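Local coordinates for large exoprotein involved in heme utilization or adhesion (Yersinia kristensenii ATCC 33638, PDB 5E3E) that acts as the ribonuclease toxin (CdiA-CT) of contact-dependent growth inhibition, a bacterial member of the RNase A superfamily bound here by its cognate CdiI immunity protein, at the interface of chains B and A. Residues are numbered along the deposited sequence; one frame, centred on the assembly and turned at random. Chains: chain A, Large exoprotein involved in heme utilization or adhesion; chain B, CdiI immunity protein.

The interface of chains B and A. Residues chain B 12, 16, 40; chain A 61-64.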
ATOM      1  N   TYR B  12      -5.110  -4.914  -3.316  1.00 11.52           N
ATOM      2  CA  TYR B  12      -5.161  -5.111  -1.875  1.00 11.33           C
ATOM      3  C   TYR B  12      -3.810  -5.596  -1.332  1.00 11.10           C
ATOM      4  O   TYR B  12      -3.293  -4.988  -0.388  1.00 11.09           O
ATOM      5  CB  TYR B  12      -6.268  -6.099  -1.503  1.00 11.37           C
ATOM      6  CG  TYR B  12      -6.351  -6.409  -0.034  1.00 11.53           C
ATOM      7  CD1 TYR B  12      -6.759  -5.441   0.880  1.00 11.76           C
ATOM      8  CD2 TYR B  12      -5.995  -7.635   0.440  1.00 11.70           C
ATOM      9  CE1 TYR B  12      -6.838  -5.715   2.238  1.00 12.00           C
ATOM     10  CE2 TYR B  12      -6.046  -7.915   1.792  1.00 11.89           C
ATOM     11  CZ  TYR B  12      -6.484  -6.972   2.697  1.00 12.07           C
ATOM     12  OH  TYR B  12      -6.563  -7.269   4.070  1.00 12.49           O
ATOM     13  N   CYS B  16      -2.127  -2.622   0.747  1.00 11.93           N
ATOM     14  CA  CYS B  16      -2.355  -2.766   2.171  1.00 12.27           C
ATOM     15  C   CYS B  16      -1.211  -3.531   2.826  1.00 11.89           C
ATOM     16  O   CYS B  16      -0.910  -3.279   4.004  1.00 12.08           O
ATOM     17  CB  CYS B  16      -3.686  -3.429   2.486  1.00 12.77           C
ATOM     18  SG  CYS B  16      -5.108  -2.367   2.147  1.00 14.42           S
ATOM     19  N   GLU B  40      -5.366 -13.736   5.581  1.00 14.06           N
ATOM     20  CA  GLU B  40      -6.467 -13.673   4.633  1.00 13.90           C
ATOM     21  C   GLU B  40      -7.007 -15.068   4.313  1.00 13.71           C
ATOM     22  O   GLU B  40      -6.355 -16.090   4.597  1.00 13.71           O
ATOM     23  CB  GLU B  40      -6.052 -12.966   3.354  1.00 13.97           C
ATOM     24  CG  GLU B  40      -5.417 -11.583   3.556  1.00 14.05           C
ATOM     25  CD  GLU B  40      -6.310 -10.567   4.266  1.00 14.18           C
ATOM     26  OE1 GLU B  40      -7.543 -10.708   4.196  1.00 14.68           O
ATOM     27  OE2 GLU B  40      -5.812  -9.547   4.819  1.00 14.02           O
TER
ATOM     28  N   LYS A  61     -11.649  -9.541   5.587  0.50 20.80           N
ATOM     29  CA  LYS A  61     -10.365  -8.932   5.246  0.50 19.30           C
ATOM     30  C   LYS A  61      -9.597  -8.425   6.473  0.50 18.56           C
ATOM     31  O   LYS A  61     -10.191  -7.884   7.417  0.50 18.31           O
ATOM     32  CB  LYS A  61     -10.576  -7.770   4.276  0.50 18.95           C
ATOM     33  CG  LYS A  61     -10.907  -8.184   2.851  0.50 18.76           C
ATOM     34  CD  LYS A  61     -11.160  -6.938   2.028  0.50 18.14           C
ATOM     35  CE  LYS A  61      -9.910  -6.062   2.043  0.50 17.40           C
ATOM     36  NZ  LYS A  61     -10.175  -4.619   2.273  0.50 16.71           N
ATOM     37  N   GLY A  62      -8.274  -8.589   6.455  1.00 17.43           N
ATOM     38  CA  GLY A  62      -7.442  -8.122   7.558  1.00 17.23           C
ATOM     39  C   GLY A  62      -7.362  -6.611   7.657  1.00 16.18           C
ATOM     40  O   GLY A  62      -7.225  -6.059   8.770  1.00 16.34           O
ATOM     41  N   TYR A  63      -7.412  -5.948   6.507  1.00 14.89           N
ATOM     42  CA  TYR A  63      -7.237  -4.484   6.418  1.00 14.73           C
ATOM     43  C   TYR A  63      -8.245  -3.897   5.457  1.00 14.19           C
ATOM     44  O   TYR A  63      -8.841  -4.624   4.660  1.00 14.13           O
ATOM     45  CB  TYR A  63      -5.805  -4.143   5.940  1.00 14.49           C
ATOM     46  CG  TYR A  63      -4.762  -4.759   6.836  1.00 15.70           C
ATOM     47  CD1 TYR A  63      -4.311  -6.066   6.624  1.00 16.32           C
ATOM     48  CD2 TYR A  63      -4.328  -4.094   7.979  1.00 16.03           C
ATOM     49  CE1 TYR A  63      -3.393  -6.666   7.478  1.00 17.35           C
ATOM     50  CE2 TYR A  63      -3.411  -4.675   8.843  1.00 17.04           C
ATOM     51  CZ  TYR A  63      -2.938  -5.954   8.603  1.00 17.61           C
ATOM     52  OH  TYR A  63      -2.037  -6.588   9.459  1.00 19.10           O
ATOM     53  N   LEU A  64      -8.363  -2.581   5.484  1.00 14.49           N
ATOM     54  CA  LEU A  64      -9.151  -1.823   4.511  1.00 14.98           C
ATOM     55  C   LEU A  64      -8.394  -0.548   4.113  1.00 15.38           C
ATOM     56  O   LEU A  64      -7.913   0.201   4.958  1.00 14.75           O
ATOM     57  CB  LEU A  64     -10.518  -1.449   5.075  1.00 15.85           C
ATOM     58  CG  LEU A  64     -11.455  -0.643   4.139  1.00 16.73           C
ATOM     59  CD1 LEU A  64     -12.031  -1.500   3.019  1.00 17.46           C
ATOM     60  CD2 LEU A  64     -12.563  -0.010   4.944  1.00 17.50           C
TER
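The ring of B:Tyr12 receives the bent chain of A:Lys61 on one face, in a toxin–immunity interface between the RNase A-like CdiA-CT domain and CdiI. CE of A:Lys61 stands 3.6 Å from the centroid of the B:Tyr12 ring, a CH-pi arrangement in which the lysine chain runs antiparallel to the tyrosine side chain. The exact closeness of CE to the ring edge is doubtful, and nothing about tightness of packing follows from it. The lysine chain is extended at chi2 but bends at chi3 and again at chi4, which carries its methylene over the ring and returns the amino group NZ to its own chain: NZ donates to O of A:Tyr63 at 2.7 Å, on a lone pair in the carbonyl plane. Beside this packing, CB of B:Cys16, one turn further along helix 8-17, lies 4.1 Å from CB of A:Tyr63.

Outward, the phenol of B:Tyr12 reaches the start of strand 63-68. CG is anti to the backbone N (chi1 177°), and the ring points its hydroxyl at the toxin backbone, where OH accepts from N of A:Tyr63 at 2.9 Å. The same OH donates to OE2 of B:Glu40 at 2.5 Å, meeting it from above the carboxylate plane (44° out), while OE2 itself lies at the edge of the phenol ring, in its plane. This second bond should limit rotation of the hydroxyl while OH remains an acceptor for N of A:Tyr63.

At the rim, the B:Glu40 carboxylate straddles N of A:Gly62. That amide donates to OE1 at 3.2 Å and to OE2, which also accepts from OH of B:Tyr12, at 3.1 Å, on the syn side of each oxygen and 18° out of plane.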